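Side-chain contacts in methyl transferase from Methanosarcina acetivorans (Methanosarcina acetivorans, PDB 6MRO), which probably transfers methyl groups from S-adenosyl-L-methionine to a substrate that is not identified, and is seen here with the by-product S-adenosyl-L-homocysteine and calcium: residues Met1-Val6 with Pro11-Asp16; Leu37-Gly42 with Leu89-Leu94; Glu5-Thr10 with Asp61-Ala66; Ala72-Arg77 with Val81-Gly86. The protein carries 1 engineered substitution. One frame throughout, in Å; residues are numbered along the deposited sequence.

Interaction 1: Met1-Val6 with Pro11-Asp16; sequences MFWDEV and PPWDID. With SAH (S-adenosyl-L-homocysteine), chain B.
Trp3 and Trp13 meet at the benzo ends of their indoles, CH2 of Trp13 lying at the edge of the Trp3 ring, near its plane and 4.0 Å from CZ3 of Trp3, and both rings pack against S-adenosyl-L-homocysteine (SAH). The tight packing is against the ligand. C2' of the ribose sits over one face of Trp3, 3.3 Å from its CE3, while CD1 of Phe2 lies over the middle of the other face. Trp13 is held between two layers as well: the SAH sulfur SD lies above the rim of one face, 3.2 Å from NE1, and CB of Pro11 rests on the opposite face. In Trp13, chi1 of 59° sets CG between the backbone N and the carbonyl carbon, which swings the indole back over Pro11 in the Pro11-Asp14 type I turn. Its NE1 is hydrogen-bonded to the hydroxyl of Tyr7, which should help fix the rotation of the ring.

The protein-to-protein side is looser. Val6 comes at about a right angle to the edge of Trp13, its CG2 4.0 Å from CZ2, and the Val6 carbonyl O is 3.7 Å from CD of Pro11. Beyond it, Phe2 and Glu5 lie at the protein surface. Two tryptophans from the N-terminal region, one on the ribose and one on the sulfur, form an aromatic wall of the SAH pocket in what is probably a Rossmann-fold S-adenosylmethionine-dependent methyltransferase.

Interaction 2: Leu37-Gly42 with Leu89-Leu94; sequences LDIGCG and LEMDQL. With SAH (S-adenosyl-L-homocysteine), chain B.
No ring or other flat group takes part where Leu37 and Ile39 meet Met91; the contact is made by methyl groups and a thioether, so it has neither face nor edge. Leu37 and Met91 reach for each other tip to tip, with CD2 of Leu37 3.9 Å from SD of Met91. The Met91 chain runs straight beyond CG (chi2 -179°, chi3 172°), which carries its end from the 3-10 turn across to the strand. There its methyl CE lies 4.2 Å from CG2 of Ile39, so the one methionine touches both Leu37 and Ile39, alternate residues of the strand. The backbones stay far apart, 9.8 Å between CA of Ile39 and CA of Met91, and side chains alone bridge the gap.

All three residues are buried, and the contact is purely apolar. Past the strand end the chain enters the glycine-rich loop Gly40-Gly42 at the cofactor: the amino N of SAH donates a 2.7 Å hydrogen bond to the carbonyl O of Gly40. Gly40 and Gly42 both have positive phi and lie directly against the ligand, CA of Gly42 3.7 Å from O3' of SAH. Strand 35-39 is flanked in the sheet by strands 56-61 and 100-106, while helix 114-127 packs beside the contact, Phe120 and Val124 touching Ile39 and Val127 touching Met91.

Interaction 3: Glu5-Thr10 with Asp61-Ala66; sequences EVYKGT and DLAKRA. Engineered in segment 61-66: Arg65 (natural residue Asp). With SAH (S-adenosyl-L-homocysteine), chain B.
The chain leaves helix 2-6 at Tyr7 and passes close to the start of helix 64-76, whose N-cap position is Ala63, with CA of Tyr7 6.5 Å from CA of Arg65. The Tyr7 ring lies between the two segments. CB of Ala66 stands over its centre in a CH-pi contact, 3.7 Å from the ring centroid and only 4° off the normal, and CB of Ala63 comes obliquely to within 3.6 Å of CD1. With CG anti to the carbonyl carbon (chi1 -79°), the side chain directs the ring inward past the two alanines and brings its hydroxyl to the ligand: Tyr7 OH donates to O3' of SAH at 2.6 Å, O3' lying at the ring edge, near its plane.

O3' of the ribose in turn donates to OD2 of Asp61 at 2.5 Å, and O2' to OD1 of the same carboxylate at 2.7 Å, the grip of an acidic residue at the end of the second strand that is a hallmark of Rossmann-fold methyltransferases. OD1 is engaged a second time, through its anti lone pair, by the backbone N of Ala63 with a nearly straight 170° bond; this Asx turn holds the carboxylate in place just before the helix. Next to it, CD1 of Leu62 packs 3.4 Å from C5 of the adenine.

Arg65, an engineered residue, lies at the surface. Its CG touches CB of Tyr7, and its guanidinium lies with one face over the Tyr7 carbonyl O, while NE forms a salt bridge with Asp69.

Interaction 4: Ala72-Arg77 with Val81-Gly86; sequences AKAIER and VNFIVG
The beta-alpha-beta unit of strand 56-61, helix 64-76 and strand 82-85 is closed here by Ala74, which packs on Val81 and Phe83 near the C-terminal end of the helix, shortly before the chain turns back into strand 82-85, outermost in the sheet. CB of Ala74 points at the strand and meets the phenyl ring of Phe83 at its edge, near the ring plane, 4.1 Å from CE2. A second and looser touch joins the same methyl to CG2 of Val81 at 4.4 Å. Phe83 turns its side chain toward the helix, and Val81, two residues earlier, packs on its ring: CG1 of Val81 sits 3.5 Å above the centre of one Phe83 face. That methyl covers the face while the alanine meets the edge, so the two apolar partners approach the ring from different directions. Phe83 has its CG anti to the carbonyl carbon (chi1 -80°), which lays the ring back over Val81.

Around the ring, Ala70 of the same helix, Ala47 of helix 45-51 and Cys41 also pack against it, and Ala51 touches Val81. Beside Ala74 the helix carries Lys73 and, about a turn on, Arg77. CG of Lys73 lies 3.3 Å above the Arg77 guanidinium, over its centre, and both basic groups form salt bridges with Glu45, whose charge probably eases their closeness. Across the contact itself only carbon meets carbon; helix and strand meet here by light, nondirectional apolar packing.

How the interactions relate
Interactions 1, 2 and 3 all touch SAH and contact it from different parts of the chain, while interaction 4 reaches SAH only through Gly86 at the end of its strand, the side chain of its packing residue Phe83 being about 9 Å from SAH. Interactions 1 and 3 are nearly one site: their centres are 5 Å apart, they share Glu5 and Val6, and Trp13 NE1 is 2.9 Å from Tyr7 OH. Interaction 3 also reaches interaction 2, since Gly42 N is 2.8 Å from Asp61 OD2, linking the glycine loop to the ribose-binding carboxylate. Interaction 4 meets interaction 3 through the sheet, Asp61 O to Gly86 N at 2.9 Å, and interaction 2 where Phe83 packs on Cys41.

Interaction 1: Met1-Val6 with Pro11-Asp16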
# COMPACT_ATOMS: atom_id res chain seq x y z
N MET A 1 9.91 16.51 8.69
CA MET A 1 10.82 15.44 8.41
C MET A 1 10.84 15.09 6.96
O MET A 1 10.05 15.61 6.22
CB MET A 1 10.48 14.23 9.22
CG MET A 1 9.03 13.90 9.13
SD MET A 1 8.44 12.45 8.21
CE MET A 1 6.75 12.95 8.38
N PHE A 2 11.39 13.93 6.71
CA PHE A 2 11.63 13.50 5.33
C PHE A 2 10.36 13.42 4.48
O PHE A 2 10.31 13.93 3.36
CB PHE A 2 12.34 12.14 5.35
CG PHE A 2 12.62 11.59 3.99
CD1 PHE A 2 11.70 10.79 3.34
CD2 PHE A 2 13.81 11.89 3.34
CE1 PHE A 2 11.96 10.28 2.07
CE2 PHE A 2 14.08 11.39 2.08
CZ PHE A 2 13.15 10.59 1.44
N TRP A 3 9.32 12.78 5.01
CA TRP A 3 8.12 12.61 4.21
C TRP A 3 7.29 13.88 4.09
O TRP A 3 6.58 14.04 3.09
CB TRP A 3 7.31 11.45 4.77
CG TRP A 3 8.06 10.16 4.55
CD1 TRP A 3 8.74 9.42 5.48
CD2 TRP A 3 8.24 9.50 3.29
NE1 TRP A 3 9.30 8.32 4.88
CE2 TRP A 3 9.01 8.34 3.54
CE3 TRP A 3 7.82 9.76 1.98
CZ2 TRP A 3 9.38 7.45 2.52
CZ3 TRP A 3 8.17 8.86 0.99
CH2 TRP A 3 8.95 7.73 1.26
N ASP A 4 7.39 14.81 5.04
CA ASP A 4 6.78 16.12 4.80
C ASP A 4 7.46 16.82 3.63
O ASP A 4 6.80 17.55 2.87
CB ASP A 4 6.83 16.98 6.05
CG ASP A 4 6.29 16.27 7.27
OD1 ASP A 4 5.13 15.81 7.22
OD2 ASP A 4 7.00 16.23 8.30
N GLU A 5 8.77 16.62 3.47
CA GLU A 5 9.48 17.32 2.40
C GLU A 5 8.99 16.89 1.02
O GLU A 5 8.81 17.72 0.13
CB GLU A 5 10.99 17.08 2.52
CG GLU A 5 11.67 17.83 3.65
CD GLU A 5 11.40 19.32 3.59
OE1 GLU A 5 11.57 19.91 2.51
OE2 GLU A 5 11.02 19.89 4.64
N VAL A 6 8.78 15.58 0.83
CA VAL A 6 8.42 15.12 -0.50
C VAL A 6 7.01 15.55 -0.89
O VAL A 6 6.72 15.68 -2.08
CB VAL A 6 8.59 13.59 -0.62
CG1 VAL A 6 9.99 13.16 -0.16
CG2 VAL A 6 7.52 12.87 0.13
N PRO A 11 5.04 14.37 -5.81
CA PRO A 11 6.09 13.37 -6.05
C PRO A 11 5.66 12.38 -7.12
O PRO A 11 4.47 12.30 -7.46
CB PRO A 11 6.24 12.69 -4.68
CG PRO A 11 4.86 12.82 -4.08
CD PRO A 11 4.38 14.18 -4.51
N PRO A 12 6.60 11.59 -7.65
CA PRO A 12 6.30 10.82 -8.87
C PRO A 12 5.20 9.79 -8.74
O PRO A 12 4.55 9.48 -9.75
CB PRO A 12 7.65 10.15 -9.17
CG PRO A 12 8.63 11.17 -8.72
CD PRO A 12 8.05 11.65 -7.41
N TRP A 13 4.95 9.25 -7.54
CA TRP A 13 3.88 8.28 -7.34
C TRP A 13 2.51 8.94 -7.17
O TRP A 13 1.49 8.24 -7.13
CB TRP A 13 4.17 7.40 -6.11
CG TRP A 13 4.30 8.23 -4.87
CD1 TRP A 13 3.29 8.68 -4.05
CD2 TRP A 13 5.52 8.75 -4.32
NE1 TRP A 13 3.81 9.45 -3.03
CE2 TRP A 13 5.17 9.50 -3.17
CE3 TRP A 13 6.87 8.65 -4.68
CZ2 TRP A 13 6.13 10.14 -2.38
CZ3 TRP A 13 7.82 9.29 -3.89
CH2 TRP A 13 7.44 10.02 -2.75
N ASP A 14 2.47 10.27 -7.05
CA ASP A 14 1.26 10.96 -6.60
C ASP A 14 0.34 11.23 -7.80
O ASP A 14 0.07 12.37 -8.17
CB ASP A 14 1.63 12.23 -5.85
CG ASP A 14 0.46 12.88 -5.20
OD1 ASP A 14 -0.46 12.14 -4.78
OD2 ASP A 14 0.45 14.14 -5.14
N ILE A 15 -0.14 10.14 -8.40
CA ILE A 15 -1.01 10.23 -9.56
C ILE A 15 -2.42 10.64 -9.14
O ILE A 15 -2.81 10.52 -7.98
CB ILE A 15 -1.03 8.90 -10.35
CG1 ILE A 15 -1.43 7.74 -9.43
CG2 ILE A 15 0.32 8.67 -11.02
CD1 ILE A 15 -1.70 6.45 -10.20
N ASP A 16 -3.18 11.15 -10.11
CA ASP A 16 -4.51 11.70 -9.87
C ASP A 16 -5.61 10.66 -10.02
O ASP A 16 -6.75 11.02 -10.33
CB ASP A 16 -4.76 12.89 -10.81
CG ASP A 16 -4.94 12.49 -12.28
OD1 ASP A 16 -4.93 11.29 -12.65
OD2 ASP A 16 -5.09 13.42 -13.10
N SAH B . 0.21 4.87 -1.37
CA SAH B . 0.37 6.24 -1.89
CB SAH B . 1.72 6.81 -1.48
CG SAH B . 2.91 5.91 -1.82
SD SAH B . 4.52 6.67 -1.51
C SAH B . 0.24 6.30 -3.40
O SAH B . 0.16 5.25 -4.07
OXT SAH B . 0.22 7.40 -3.98
C5' SAH B . 4.83 5.88 0.10
C4' SAH B . 4.08 6.55 1.25
O4' SAH B . 4.39 5.88 2.47
C3' SAH B . 4.39 8.03 1.47
O3' SAH B . 3.16 8.74 1.44
C2' SAH B . 5.08 8.07 2.82
O2' SAH B . 4.84 9.24 3.59
C1' SAH B . 4.51 6.83 3.50
N9 SAH B . 5.35 6.24 4.55
C8 SAH B . 6.70 5.95 4.51
N7 SAH B . 7.04 5.37 5.67
C5 SAH B . 5.93 5.26 6.44
C6 SAH B . 5.70 4.74 7.71
N6 SAH B . 6.69 4.23 8.43
N1 SAH B . 4.43 4.78 8.23
C2 SAH B . 3.39 5.31 7.50
N3 SAH B . 3.61 5.83 6.24
C4 SAH B . 4.86 5.78 5.73

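Interaction 2: Leu37-Gly42 with Leu89-Leu94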
# COMPACT_ATOMS: atom_id res chain seq x y z
N LEU A 37 -7.43 -1.27 5.37
CA LEU A 37 -6.39 -0.31 5.75
C LEU A 37 -5.44 -0.07 4.58
O LEU A 37 -4.89 -1.02 4.02
CB LEU A 37 -5.61 -0.84 6.95
CG LEU A 37 -4.39 -0.02 7.39
CD1 LEU A 37 -4.83 1.26 8.09
CD2 LEU A 37 -3.58 -0.85 8.38
N ASP A 38 -5.23 1.18 4.22
CA ASP A 38 -4.25 1.55 3.20
C ASP A 38 -3.04 2.08 3.95
O ASP A 38 -3.10 3.17 4.52
CB ASP A 38 -4.83 2.59 2.23
CG ASP A 38 -3.85 2.97 1.11
OD1 ASP A 38 -2.65 2.70 1.25
OD2 ASP A 38 -4.29 3.55 0.09
N ILE A 39 -1.95 1.30 4.00
CA ILE A 39 -0.76 1.69 4.76
C ILE A 39 0.13 2.54 3.86
O ILE A 39 0.42 2.18 2.72
CB ILE A 39 -0.02 0.45 5.31
CG1 ILE A 39 0.28 -0.58 4.23
CG2 ILE A 39 -0.84 -0.23 6.41
CD1 ILE A 39 1.15 -1.78 4.76
N GLY A 40 0.55 3.70 4.38
CA GLY A 40 1.27 4.66 3.56
C GLY A 40 0.38 5.19 2.45
O GLY A 40 0.76 5.17 1.28
N CYS A 41 -0.80 5.67 2.82
CA CYS A 41 -1.85 5.95 1.85
C CYS A 41 -1.62 7.21 1.02
O CYS A 41 -2.35 7.43 0.05
CB CYS A 41 -3.20 6.06 2.56
SG CYS A 41 -3.26 7.46 3.74
N GLY A 42 -0.66 8.05 1.39
CA GLY A 42 -0.43 9.24 0.58
C GLY A 42 -1.67 10.12 0.52
O GLY A 42 -2.42 10.25 1.50
N LEU A 89 5.05 1.27 11.44
CA LEU A 89 5.91 0.53 12.35
C LEU A 89 5.52 0.69 13.81
O LEU A 89 6.14 0.07 14.68
CB LEU A 89 7.37 0.96 12.15
CG LEU A 89 7.94 0.81 10.74
CD1 LEU A 89 9.40 1.25 10.71
CD2 LEU A 89 7.80 -0.61 10.23
N GLU A 90 4.50 1.51 14.10
CA GLU A 90 4.00 1.72 15.45
C GLU A 90 2.48 1.56 15.53
O GLU A 90 1.87 1.99 16.52
CB GLU A 90 4.38 3.11 15.97
CG GLU A 90 5.87 3.32 16.17
CD GLU A 90 6.22 4.80 16.23
OE1 GLU A 90 5.28 5.63 16.20
OE2 GLU A 90 7.42 5.12 16.30
N MET A 91 1.84 0.98 14.52
CA MET A 91 0.39 1.03 14.49
C MET A 91 -0.27 0.03 15.43
O MET A 91 -1.50 -0.01 15.49
CB MET A 91 -0.15 0.84 13.07
CG MET A 91 0.14 -0.49 12.42
SD MET A 91 -0.55 -0.47 10.77
CE MET A 91 0.10 -2.01 10.12
N ASP A 92 0.51 -0.66 16.23
CA ASP A 92 -0.07 -1.51 17.25
C ASP A 92 -0.65 -0.61 18.34
O ASP A 92 -1.44 -1.05 19.13
CB ASP A 92 0.95 -2.46 17.80
CG ASP A 92 2.17 -1.79 18.31
OD1 ASP A 92 2.65 -0.82 17.77
OD2 ASP A 92 2.71 -2.31 19.26
N GLN A 93 -0.23 0.64 18.40
CA GLN A 93 -0.78 1.57 19.35
C GLN A 93 -1.96 2.30 18.78
O GLN A 93 -2.57 3.07 19.46
CB GLN A 93 0.24 2.57 19.80
CG GLN A 93 1.34 2.00 20.64
CD GLN A 93 1.39 2.61 22.03
OE1 GLN A 93 2.00 3.63 22.25
NE2 GLN A 93 0.75 1.98 22.95
N LEU A 94 -2.27 2.06 17.51
CA LEU A 94 -3.40 2.66 16.86
C LEU A 94 -4.51 1.68 16.60
O LEU A 94 -5.63 2.06 16.60
CB LEU A 94 -2.99 3.28 15.53
CG LEU A 94 -1.97 4.38 15.58
CD1 LEU A 94 -1.39 4.62 14.23
CD2 LEU A 94 -2.67 5.63 16.05
N SAH B . 0.21 4.87 -1.37
CA SAH B . 0.37 6.24 -1.89
CB SAH B . 1.72 6.81 -1.48
CG SAH B . 2.91 5.91 -1.82
SD SAH B . 4.52 6.67 -1.51
C SAH B . 0.24 6.30 -3.40
O SAH B . 0.16 5.25 -4.07
OXT SAH B . 0.22 7.40 -3.98
C5' SAH B . 4.83 5.88 0.10
C4' SAH B . 4.08 6.55 1.25
O4' SAH B . 4.39 5.88 2.47
C3' SAH B . 4.39 8.03 1.47
O3' SAH B . 3.16 8.74 1.44
C2' SAH B . 5.08 8.07 2.82
O2' SAH B . 4.84 9.24 3.59
C1' SAH B . 4.51 6.83 3.50
N9 SAH B . 5.35 6.24 4.55
C8 SAH B . 6.70 5.95 4.51
N7 SAH B . 7.04 5.37 5.67
C5 SAH B . 5.93 5.26 6.44
C6 SAH B . 5.70 4.74 7.71
N6 SAH B . 6.69 4.23 8.43
N1 SAH B . 4.43 4.78 8.23
C2 SAH B . 3.39 5.31 7.50
N3 SAH B . 3.61 5.83 6.24
C4 SAH B . 4.86 5.78 5.73

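Interaction 3: Glu5-Thr10 with Asp61-Ala66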
# COMPACT_ATOMS: atom_id res chain seq x y z
N GLU A 5 8.77 16.62 3.47
CA GLU A 5 9.48 17.32 2.40
C GLU A 5 8.99 16.89 1.02
O GLU A 5 8.81 17.72 0.13
CB GLU A 5 10.99 17.08 2.52
CG GLU A 5 11.67 17.83 3.65
CD GLU A 5 11.40 19.32 3.59
OE1 GLU A 5 11.57 19.91 2.51
OE2 GLU A 5 11.02 19.89 4.64
N VAL A 6 8.78 15.58 0.83
CA VAL A 6 8.42 15.12 -0.50
C VAL A 6 7.01 15.55 -0.89
O VAL A 6 6.72 15.68 -2.08
CB VAL A 6 8.59 13.59 -0.62
CG1 VAL A 6 9.99 13.16 -0.16
CG2 VAL A 6 7.52 12.87 0.13
N TYR A 7 6.14 15.85 0.07
CA TYR A 7 4.80 16.29 -0.28
C TYR A 7 4.69 17.81 -0.41
O TYR A 7 3.58 18.33 -0.56
CB TYR A 7 3.78 15.74 0.73
CG TYR A 7 3.47 14.29 0.41
CD1 TYR A 7 4.02 13.26 1.16
CD2 TYR A 7 2.68 13.95 -0.68
CE1 TYR A 7 3.76 11.92 0.86
CE2 TYR A 7 2.42 12.61 -1.00
CZ TYR A 7 2.96 11.60 -0.23
OH TYR A 7 2.69 10.28 -0.55
N LYS A 8 5.83 18.51 -0.42
CA LYS A 8 5.89 19.92 -0.81
C LYS A 8 5.91 20.02 -2.34
O LYS A 8 6.89 20.43 -2.96
CB LYS A 8 7.10 20.59 -0.17
CG LYS A 8 6.99 20.75 1.33
CD LYS A 8 8.27 21.30 1.93
CE LYS A 8 8.08 21.55 3.42
NZ LYS A 8 9.22 22.27 4.02
N GLY A 9 4.80 19.63 -2.94
CA GLY A 9 4.73 19.46 -4.37
C GLY A 9 4.07 18.13 -4.70
O GLY A 9 3.28 17.62 -3.90
N THR A 10 4.40 17.55 -5.85
CA THR A 10 3.72 16.36 -6.36
C THR A 10 4.78 15.32 -6.70
O THR A 10 5.36 15.37 -7.80
CB THR A 10 2.87 16.69 -7.58
OG1 THR A 10 1.99 17.78 -7.28
CG2 THR A 10 2.06 15.49 -8.01
N ASP A 61 -0.62 7.46 7.15
CA ASP A 61 0.58 7.94 6.49
C ASP A 61 1.33 8.84 7.46
O ASP A 61 0.72 9.50 8.30
CB ASP A 61 0.24 8.71 5.20
CG ASP A 61 1.44 8.82 4.25
OD1 ASP A 61 2.37 9.60 4.54
OD2 ASP A 61 1.43 8.14 3.20
N LEU A 62 2.66 8.86 7.32
CA LEU A 62 3.51 9.70 8.17
C LEU A 62 3.34 11.19 7.87
O LEU A 62 3.51 12.02 8.77
CB LEU A 62 4.97 9.31 7.98
CG LEU A 62 5.53 8.15 8.79
CD1 LEU A 62 6.98 7.90 8.35
CD2 LEU A 62 5.46 8.47 10.28
N ALA A 63 3.00 11.55 6.64
CA ALA A 63 3.04 12.94 6.20
C ALA A 63 1.71 13.62 6.49
O ALA A 63 0.69 13.26 5.89
CB ALA A 63 3.35 12.99 4.71
N LYS A 64 1.71 14.63 7.37
CA LYS A 64 0.47 15.33 7.65
C LYS A 64 -0.08 16.01 6.40
O LYS A 64 -1.30 16.09 6.22
CB LYS A 64 0.65 16.35 8.77
CG LYS A 64 1.35 15.83 10.00
CD LYS A 64 1.49 16.93 11.06
CE LYS A 64 2.15 18.16 10.47
NZ LYS A 64 3.55 17.90 9.99
N ARG A 65 0.81 16.53 5.55
CA ARG A 65 0.35 17.18 4.32
C ARG A 65 -0.42 16.21 3.44
O ARG A 65 -1.48 16.55 2.89
CB ARG A 65 1.54 17.77 3.57
CG ARG A 65 1.25 18.18 2.13
CD ARG A 65 0.33 19.37 2.07
NE ARG A 65 0.21 19.91 0.72
CZ ARG A 65 0.99 20.87 0.22
NH1 ARG A 65 1.98 21.37 0.95
NH2 ARG A 65 0.80 21.31 -1.02
N ALA A 66 0.08 14.98 3.28
CA ALA A 66 -0.63 14.00 2.47
C ALA A 66 -1.98 13.67 3.10
O ALA A 66 -3.01 13.64 2.41
CB ALA A 66 0.22 12.75 2.29
N SAH B . 0.21 4.87 -1.37
CA SAH B . 0.37 6.24 -1.89
CB SAH B . 1.72 6.81 -1.48
CG SAH B . 2.91 5.91 -1.82
SD SAH B . 4.52 6.67 -1.51
C SAH B . 0.24 6.30 -3.40
O SAH B . 0.16 5.25 -4.07
OXT SAH B . 0.22 7.40 -3.98
C5' SAH B . 4.83 5.88 0.10
C4' SAH B . 4.08 6.55 1.25
O4' SAH B . 4.39 5.88 2.47
C3' SAH B . 4.39 8.03 1.47
O3' SAH B . 3.16 8.74 1.44
C2' SAH B . 5.08 8.07 2.82
O2' SAH B . 4.84 9.24 3.59
C1' SAH B . 4.51 6.83 3.50
N9 SAH B . 5.35 6.24 4.55
C8 SAH B . 6.70 5.95 4.51
N7 SAH B . 7.04 5.37 5.67
C5 SAH B . 5.93 5.26 6.44
C6 SAH B . 5.70 4.74 7.71
N6 SAH B . 6.69 4.23 8.43
N1 SAH B . 4.43 4.78 8.23
C2 SAH B . 3.39 5.31 7.50
N3 SAH B . 3.61 5.83 6.24
C4 SAH B . 4.86 5.78 5.73

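Interaction 4: Ala72-Arg77 with Val81-Gly86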
# COMPACT_ATOMS: atom_id res chain seq x y z
N ALA A 72 -9.27 16.27 2.45
CA ALA A 72 -9.99 17.24 1.63
C ALA A 72 -10.54 16.59 0.36
O ALA A 72 -11.64 16.94 -0.09
CB ALA A 72 -9.07 18.41 1.28
N LYS A 73 -9.79 15.66 -0.22
CA LYS A 73 -10.25 14.95 -1.40
C LYS A 73 -11.49 14.13 -1.10
O LYS A 73 -12.48 14.15 -1.85
CB LYS A 73 -9.12 14.05 -1.91
CG LYS A 73 -9.11 13.72 -3.38
CD LYS A 73 -7.90 12.81 -3.70
CE LYS A 73 -6.60 13.61 -3.82
NZ LYS A 73 -5.48 12.79 -4.38
N ALA A 74 -11.45 13.37 0.01
CA ALA A 74 -12.61 12.59 0.42
C ALA A 74 -13.82 13.48 0.68
O ALA A 74 -14.94 13.14 0.30
CB ALA A 74 -12.27 11.77 1.67
N ILE A 75 -13.60 14.64 1.31
CA ILE A 75 -14.70 15.57 1.55
C ILE A 75 -15.25 16.08 0.23
O ILE A 75 -16.47 16.10 0.01
CB ILE A 75 -14.23 16.72 2.46
CG1 ILE A 75 -14.04 16.22 3.89
CG2 ILE A 75 -15.21 17.89 2.41
CD1 ILE A 75 -13.04 17.03 4.70
N GLU A 76 -14.36 16.47 -0.68
CA GLU A 76 -14.79 16.94 -2.00
C GLU A 76 -15.59 15.88 -2.74
O GLU A 76 -16.60 16.20 -3.38
CB GLU A 76 -13.57 17.35 -2.83
CG GLU A 76 -13.90 18.29 -3.97
CD GLU A 76 -14.56 19.58 -3.49
OE1 GLU A 76 -15.80 19.69 -3.57
OE2 GLU A 76 -13.84 20.50 -3.06
N ARG A 77 -15.17 14.62 -2.65
CA ARG A 77 -15.81 13.55 -3.41
C ARG A 77 -16.90 12.84 -2.62
O ARG A 77 -17.36 11.77 -3.05
CB ARG A 77 -14.76 12.56 -3.89
CG ARG A 77 -13.72 13.24 -4.75
CD ARG A 77 -12.48 12.39 -4.91
NE ARG A 77 -11.49 13.06 -5.75
CZ ARG A 77 -10.35 12.50 -6.15
NH1 ARG A 77 -10.05 11.26 -5.78
NH2 ARG A 77 -9.51 13.18 -6.91
N VAL A 81 -13.85 8.36 4.77
CA VAL A 81 -12.65 7.59 4.98
C VAL A 81 -12.03 8.08 6.26
O VAL A 81 -12.09 9.24 6.53
CB VAL A 81 -11.59 7.77 3.88
CG1 VAL A 81 -10.37 6.94 4.21
CG2 VAL A 81 -12.10 7.41 2.53
N ASN A 82 -11.43 7.18 7.03
CA ASN A 82 -10.73 7.48 8.29
C ASN A 82 -9.24 7.66 7.98
O ASN A 82 -8.46 6.71 7.99
CB ASN A 82 -10.99 6.37 9.29
CG ASN A 82 -10.31 6.58 10.63
OD1 ASN A 82 -10.25 7.69 11.15
ND2 ASN A 82 -9.79 5.49 11.19
N PHE A 83 -8.84 8.90 7.68
CA PHE A 83 -7.44 9.21 7.36
C PHE A 83 -6.72 9.66 8.63
O PHE A 83 -7.19 10.57 9.32
CB PHE A 83 -7.35 10.31 6.30
CG PHE A 83 -7.57 9.83 4.89
CD1 PHE A 83 -6.71 8.90 4.32
CD2 PHE A 83 -8.63 10.32 4.14
CE1 PHE A 83 -6.92 8.46 3.02
CE2 PHE A 83 -8.83 9.90 2.84
CZ PHE A 83 -7.97 8.96 2.28
N ILE A 84 -5.59 9.03 8.94
CA ILE A 84 -4.88 9.35 10.17
C ILE A 84 -3.39 9.46 9.89
O ILE A 84 -2.83 8.72 9.06
CB ILE A 84 -5.16 8.33 11.30
CG1 ILE A 84 -4.64 6.93 10.96
CG2 ILE A 84 -6.65 8.27 11.62
CD1 ILE A 84 -4.93 5.93 12.07
N VAL A 85 -2.75 10.40 10.58
CA VAL A 85 -1.30 10.53 10.56
C VAL A 85 -0.74 9.50 11.53
O VAL A 85 -1.17 9.43 12.69
CB VAL A 85 -0.88 11.95 10.97
CG1 VAL A 85 0.64 12.04 11.02
CG2 VAL A 85 -1.44 12.99 9.99
N GLY A 86 0.23 8.72 11.07
CA GLY A 86 0.75 7.67 11.92
C GLY A 86 1.85 6.89 11.24
O GLY A 86 2.08 7.01 10.03